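Local coordinates for erythrocyte membrane protein 1 (Plasmodium falciparum, PDB 6S8T) that probably binds a host cell-surface receptor, this chain being an ICAM-1-binding DBLbeta domain of a PfEMP1 adhesin from malaria-infected erythrocytes, at residues A[291-295]-A[390-395]; A[46-50]-A[65-70]. All blocks are in the same frame, centred on the assembly; numbering follows the deposited sequence. Where two conformers were deposited one is given.

Contact 1 (A[291-295]-A[390-395])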
loop_
_atom_site.group_PDB
_atom_site.type_symbol
_atom_site.label_atom_id
_atom_site.label_comp_id
_atom_site.label_asym_id
_atom_site.label_seq_id
_atom_site.Cartn_x
_atom_site.Cartn_y
_atom_site.Cartn_z
ATOM N N ILE A 291 -7.809 -5.887 -2.253
ATOM C CA ILE A 291 -7.588 -6.018 -0.816
ATOM C C ILE A 291 -7.731 -4.629 -0.205
ATOM O O ILE A 291 -7.120 -3.672 -0.704
ATOM C CB ILE A 291 -6.212 -6.635 -0.515
ATOM C CG1 ILE A 291 -6.140 -8.065 -1.057
ATOM C CG2 ILE A 291 -5.919 -6.598 0.977
ATOM C CD1 ILE A 291 -4.823 -8.748 -0.794
ATOM N N PRO A 292 -8.532 -4.464 0.851
ATOM C CA PRO A 292 -8.706 -3.130 1.445
ATOM C C PRO A 292 -7.370 -2.471 1.777
ATOM O O PRO A 292 -6.454 -3.105 2.304
ATOM C CB PRO A 292 -9.526 -3.413 2.704
ATOM C CG PRO A 292 -10.313 -4.650 2.359
ATOM C CD PRO A 292 -9.394 -5.475 1.490
ATOM N N GLN A 293 -7.276 -1.176 1.464
ATOM C CA GLN A 293 -6.008 -0.457 1.582
ATOM C C GLN A 293 -5.472 -0.469 3.011
ATOM O O GLN A 293 -4.255 -0.541 3.216
ATOM C CB GLN A 293 -6.180 0.980 1.079
ATOM C CG GLN A 293 -4.905 1.831 1.104
ATOM C CD GLN A 293 -5.103 3.192 0.456
ATOM O OE1 GLN A 293 -5.755 4.073 1.019
ATOM N NE2 GLN A 293 -4.547 3.367 -0.736
ATOM N N ARG A 294 -6.353 -0.408 4.013
ATOM C CA ARG A 294 -5.888 -0.412 5.398
ATOM C C ARG A 294 -5.163 -1.709 5.741
ATOM O O ARG A 294 -4.266 -1.715 6.591
ATOM C CB ARG A 294 -7.060 -0.185 6.357
ATOM C CG ARG A 294 -6.647 0.054 7.807
ATOM C CD ARG A 294 -7.851 0.231 8.728
ATOM N NE ARG A 294 -8.680 1.375 8.358
ATOM C CZ ARG A 294 -8.476 2.620 8.781
ATOM N NH1 ARG A 294 -7.459 2.890 9.591
ATOM N NH2 ARG A 294 -9.287 3.596 8.390
ATOM N N LEU A 295 -5.524 -2.815 5.089
ATOM C CA LEU A 295 -4.821 -4.069 5.336
ATOM C C LEU A 295 -3.521 -4.155 4.545
ATOM O O LEU A 295 -2.544 -4.735 5.033
ATOM C CB LEU A 295 -5.722 -5.262 5.005
ATOM C CG LEU A 295 -6.987 -5.396 5.873
ATOM C CD1 LEU A 295 -7.911 -6.475 5.327
ATOM C CD2 LEU A 295 -6.627 -5.686 7.322
ATOM N N GLN A 390 -16.075 -1.038 3.088
ATOM C CA GLN A 390 -15.186 -1.992 2.432
ATOM C C GLN A 390 -14.531 -2.926 3.443
ATOM O O GLN A 390 -14.340 -4.116 3.162
ATOM C CB GLN A 390 -14.124 -1.247 1.611
ATOM C CG GLN A 390 -13.196 -2.167 0.813
ATOM C CD GLN A 390 -12.196 -1.413 -0.072
ATOM O OE1 GLN A 390 -12.086 -0.188 -0.014
ATOM N NE2 GLN A 390 -11.468 -2.155 -0.901
ATOM N N MET A 391 -14.195 -2.414 4.630
ATOM C CA MET A 391 -13.571 -3.258 5.645
ATOM C C MET A 391 -14.559 -4.273 6.214
ATOM O O MET A 391 -14.216 -5.448 6.386
ATOM C CB MET A 391 -12.986 -2.397 6.769
ATOM C CG MET A 391 -11.686 -1.685 6.417
ATOM S SD MET A 391 -10.312 -2.815 6.093
ATOM C CE MET A 391 -10.228 -3.743 7.622
ATOM N N VAL A 392 -15.784 -3.838 6.521
ATOM C CA VAL A 392 -16.764 -4.751 7.110
ATOM C C VAL A 392 -17.163 -5.830 6.111
ATOM O O VAL A 392 -17.295 -7.007 6.469
ATOM C CB VAL A 392 -17.989 -3.974 7.624
ATOM C CG1 VAL A 392 -19.108 -4.936 7.998
ATOM C CG2 VAL A 392 -17.608 -3.116 8.821
ATOM N N HIS A 393 -17.357 -5.453 4.844
ATOM C CA HIS A 393 -17.726 -6.443 3.837
ATOM C C HIS A 393 -16.622 -7.474 3.642
ATOM O O HIS A 393 -16.902 -8.671 3.518
ATOM C CB HIS A 393 -18.057 -5.760 2.513
ATOM C CG HIS A 393 -18.552 -6.705 1.462
ATOM N ND1 HIS A 393 -17.827 -7.008 0.331
ATOM C CD2 HIS A 393 -19.694 -7.429 1.382
ATOM C CE1 HIS A 393 -18.504 -7.870 -0.407
ATOM N NE2 HIS A 393 -19.640 -8.144 0.209
ATOM N N PHE A 394 -15.362 -7.033 3.611
ATOM C CA PHE A 394 -14.255 -7.972 3.456
ATOM C C PHE A 394 -14.177 -8.926 4.644
ATOM O O PHE A 394 -14.044 -10.142 4.469
ATOM C CB PHE A 394 -12.941 -7.204 3.282
ATOM C CG PHE A 394 -11.761 -8.075 2.949
ATOM C CD1 PHE A 394 -11.488 -8.425 1.637
ATOM C CD2 PHE A 394 -10.916 -8.529 3.947
ATOM C CE1 PHE A 394 -10.398 -9.219 1.325
ATOM C CE2 PHE A 394 -9.826 -9.324 3.642
ATOM C CZ PHE A 394 -9.567 -9.669 2.329
ATOM N N PHE A 395 -14.274 -8.388 5.864
ATOM C CA PHE A 395 -14.234 -9.229 7.057
ATOM C C PHE A 395 -15.450 -10.151 7.152
ATOM O O PHE A 395 -15.334 -11.266 7.670
ATOM C CB PHE A 395 -14.128 -8.359 8.312
ATOM C CG PHE A 395 -12.719 -7.964 8.674
ATOM C CD1 PHE A 395 -11.632 -8.695 8.217
ATOM C CD2 PHE A 395 -12.481 -6.864 9.486
ATOM C CE1 PHE A 395 -10.336 -8.337 8.561
ATOM C CE2 PHE A 395 -11.189 -6.499 9.832
ATOM C CZ PHE A 395 -10.114 -7.238 9.368
HETATM O O HOH W 1 -9.090 0.109 -0.245
#
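The pyrrolidine ring of Pro-292 fits between three side chains of helix 388-402, and its atoms divide the work. CB lies 3.5 Å from SD of Met-391. CG turns to the root of Phe-394, close to both its CB and its ring atom CG, and also reaches CG of Gln-390. CD sits over one face of the Phe-394 ring, 3.8 Å from the centroid and 18° off the normal: a CH-pi contact, helped by the slight polarisation of the C-H bonds next to a proline nitrogen. The two side chains cross at about a right angle. With CG anti to the backbone N (chi1 -173°) the Phe-394 ring stands off its own helix on the proline's side, and chi2 near 86° turns it so that a face meets CD.

One turn on, Leu-295 extends the apolar surface. Its CD1 meets CE2 of Phe-394 at 3.8 Å, while CG packs against CE of Met-391. Two bends, at chi2 and chi3, fold the flexible thioether so that its sulfur serves Pro-292 and its methyl serves Leu-295. Phe-395 adds a looser touch on CD2 of Leu-295.

No direct hydrogen bond joins the segments. At the polar margin a water accepts from N of Gln-293 at 2.8 Å, giving a first-turn amide of the helix a partner, and lies 3.0 Å from OE1 of Gln-390, to which it can donate, although other acceptors compete for its protons. The guanidinium of Arg-294 instead pairs with Asp-387.

Proline suits the N-cap position of helix 293-319, where its missing N-H costs no helical bond. Wedged against helix 388-402, with helices 16-32 and 335-372 packed round the same side chains, this N-capping proline forms part of the buried helical core of a Duffy-binding-like domain.

Contact 2 (A[46-50]-A[65-70])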
loop_
_atom_site.group_PDB
_atom_site.type_symbol
_atom_site.label_atom_id
_atom_site.label_comp_id
_atom_site.label_asym_id
_atom_site.label_seq_id
_atom_site.Cartn_x
_atom_site.Cartn_y
_atom_site.Cartn_z
ATOM N N GLY A 46 -6.881 9.398 -27.395
ATOM C CA GLY A 46 -7.033 10.637 -26.667
ATOM C C GLY A 46 -6.287 11.788 -27.331
ATOM O O GLY A 46 -5.463 11.602 -28.223
ATOM N N ILE A 47 -6.603 12.998 -26.876
ATOM C CA ILE A 47 -5.967 14.220 -27.352
ATOM C C ILE A 47 -5.266 14.880 -26.173
ATOM O O ILE A 47 -5.879 15.085 -25.118
ATOM C CB ILE A 47 -6.982 15.180 -27.998
ATOM C CG1 ILE A 47 -7.617 14.530 -29.230
ATOM C CG2 ILE A 47 -6.312 16.495 -28.363
ATOM C CD1 ILE A 47 -8.542 15.449 -30.006
ATOM N N TYR A 48 -3.988 15.208 -26.352
ATOM C CA TYR A 48 -3.148 15.716 -25.274
ATOM C C TYR A 48 -2.524 17.033 -25.710
ATOM O O TYR A 48 -1.862 17.091 -26.752
ATOM C CB TYR A 48 -2.066 14.697 -24.900
ATOM C CG TYR A 48 -2.610 13.305 -24.646
ATOM C CD1 TYR A 48 -3.137 12.960 -23.407
ATOM C CD2 TYR A 48 -2.601 12.340 -25.647
ATOM C CE1 TYR A 48 -3.640 11.690 -23.172
ATOM C CE2 TYR A 48 -3.103 11.067 -25.421
ATOM C CZ TYR A 48 -3.620 10.749 -24.181
ATOM O OH TYR A 48 -4.118 9.486 -23.949
ATOM N N LYS A 49 -2.740 18.083 -24.915
ATOM C CA LYS A 49 -2.217 19.421 -25.201
ATOM C C LYS A 49 -2.674 19.925 -26.568
ATOM O O LYS A 49 -1.973 20.703 -27.222
ATOM C CB LYS A 49 -0.690 19.454 -25.095
ATOM C CG LYS A 49 -0.168 19.069 -23.725
ATOM C CD LYS A 49 1.347 18.987 -23.699
ATOM C CE LYS A 49 1.835 18.521 -22.333
ATOM N NZ LYS A 49 3.314 18.373 -22.280
ATOM N N LYS A 50 -3.854 19.475 -27.002
ATOM C CA LYS A 50 -4.464 19.881 -28.267
ATOM C C LYS A 50 -3.534 19.594 -29.449
ATOM O O LYS A 50 -3.156 20.483 -30.215
ATOM C CB LYS A 50 -4.876 21.357 -28.221
ATOM C CG LYS A 50 -5.882 21.676 -27.125
ATOM C CD LYS A 50 -6.258 23.148 -27.120
ATOM C CE LYS A 50 -7.281 23.448 -26.035
ATOM N NZ LYS A 50 -7.611 24.899 -25.965
ATOM N N LEU A 65 6.382 12.280 -22.139
ATOM C CA LEU A 65 5.779 13.390 -21.414
ATOM C C LEU A 65 4.841 14.214 -22.285
ATOM O O LEU A 65 4.031 14.979 -21.749
ATOM C CB LEU A 65 6.868 14.299 -20.834
ATOM C CG LEU A 65 7.533 13.912 -19.509
ATOM C CD1 LEU A 65 8.286 12.591 -19.603
ATOM C CD2 LEU A 65 8.464 15.026 -19.048
ATOM N N GLN A 66 4.935 14.081 -23.610
ATOM C CA GLN A 66 4.024 14.793 -24.498
ATOM C C GLN A 66 2.615 14.216 -24.466
ATOM O O GLN A 66 1.659 14.937 -24.769
ATOM C CB GLN A 66 4.560 14.773 -25.929
ATOM C CG GLN A 66 5.876 15.507 -26.116
ATOM C CD GLN A 66 6.387 15.416 -27.539
ATOM O OE1 GLN A 66 7.283 16.160 -27.941
ATOM N NE2 GLN A 66 5.817 14.498 -28.313
ATOM N N HIS A 67 2.466 12.944 -24.105
ATOM C CA HIS A 67 1.157 12.291 -24.043
ATOM C C HIS A 67 0.493 12.500 -22.686
ATOM O O HIS A 67 -0.013 11.567 -22.066
ATOM C CB HIS A 67 1.304 10.807 -24.361
ATOM C CG HIS A 67 1.967 10.537 -25.675
ATOM N ND1 HIS A 67 3.332 10.611 -25.849
ATOM C CD2 HIS A 67 1.451 10.205 -26.882
ATOM C CE1 HIS A 67 3.630 10.330 -27.105
ATOM N NE2 HIS A 67 2.507 10.081 -27.753
ATOM N N SER A 68 0.490 13.747 -22.223
ATOM C CA SER A 68 -0.050 14.101 -20.920
ATOM C C SER A 68 -0.777 15.432 -21.016
ATOM O O SER A 68 -0.447 16.279 -21.851
ATOM C CB SER A 68 1.058 14.184 -19.861
ATOM O OG SER A 68 0.585 14.782 -18.668
ATOM N N ASN A 69 -1.774 15.611 -20.147
ATOM C CA ASN A 69 -2.522 16.857 -20.049
ATOM C C ASN A 69 -2.141 17.665 -18.813
ATOM O O ASN A 69 -2.949 18.455 -18.314
ATOM C CB ASN A 69 -4.026 16.584 -20.066
ATOM C CG ASN A 69 -4.579 16.454 -21.474
ATOM O OD1 ASN A 69 -4.106 17.108 -22.401
ATOM N ND2 ASN A 69 -5.593 15.610 -21.639
ATOM N N ASP A 70 -0.927 17.465 -18.302
ATOM C CA ASP A 70 -0.385 18.344 -17.273
ATOM C C ASP A 70 -0.302 19.765 -17.815
ATOM O O ASP A 70 0.271 20.004 -18.883
ATOM C CB ASP A 70 0.996 17.845 -16.838
ATOM C CG ASP A 70 1.513 18.529 -15.576
ATOM O OD1 ASP A 70 1.222 19.723 -15.355
ATOM O OD2 ASP A 70 2.226 17.862 -14.799
#
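OD1 of Asn-69 accepts the backbone N-H of Lys-49 in a bond of 3.0 Å, the sole hydrogen bond between segments 46-50 and 65-70. It is nearly straight at the hydrogen, 162°, and the donor approaches almost head-on to the carbonyl oxygen, with a C=O...N angle of 167°. With CG beside its backbone N (chi1 -84°), the asparagine directs its amide across the gap, and OD1 also lies 3.3 Å from CA of Tyr-48. A short amide side chain suits this place, supplying a neutral acceptor where no strand pairing does so.

Tyr-48 packs chiefly against main chain. His-67 O stands 3.6 Å above one face of its ring, offset toward the rim, while CB rests near the carbonyl oxygens of Gln-66 and Ser-68. His-67 is the centre of an inverse gamma turn, which folds the backbone tightly beside the aromatic. The phenol OH bonds to Ala-43 O, holding the far end of the ring.

Lys-49 runs fully extended beyond CG alongside segment 65-70. Its methylenes pass Ser-68 O, with CE 3.2 Å away, and NZ comes within 3.5 Å of Leu-65 O. A long aliphatic chain ending in a charge suits this partly exposed margin.

Ser-68 OG accepts from N of Asp-70 at 3.1 Å, forming an ST turn, and both Ser-68 OG and Asn-69 N bond to the carboxylate of Asp-144 on helix 137-163. The chemistry thus joins two irregular segments through one side-chain-to-backbone bond and aromatic packing, with the lysine ammonium near one carbonyl oxygen, Leu-65 O, whose partial negative charge probably exerts a mild electrostatic attraction.

How the contacts relate
Both segments of contact 2 come earlier in the chain than those of contact 1, and the two contacts do not touch: their centres are 35 Å apart and their nearest atoms about 21 Å. Contact 1, buried and about 13 Å from the centre of the chain, joins helices 293-319 and 388-402 by apolar packing. Contact 2, about 28 Å from that centre and partly buried, ties together two segments of the long connection between helix 16-32 and strand 97-98. Helix 16-32 itself packs on contact 1, whereas helices 128-132 and 137-163 lie against contact 2. The two thus belong to separate regions of one DBLbeta domain, a buried helical core and a peripheral loop; neither includes a bound ligand.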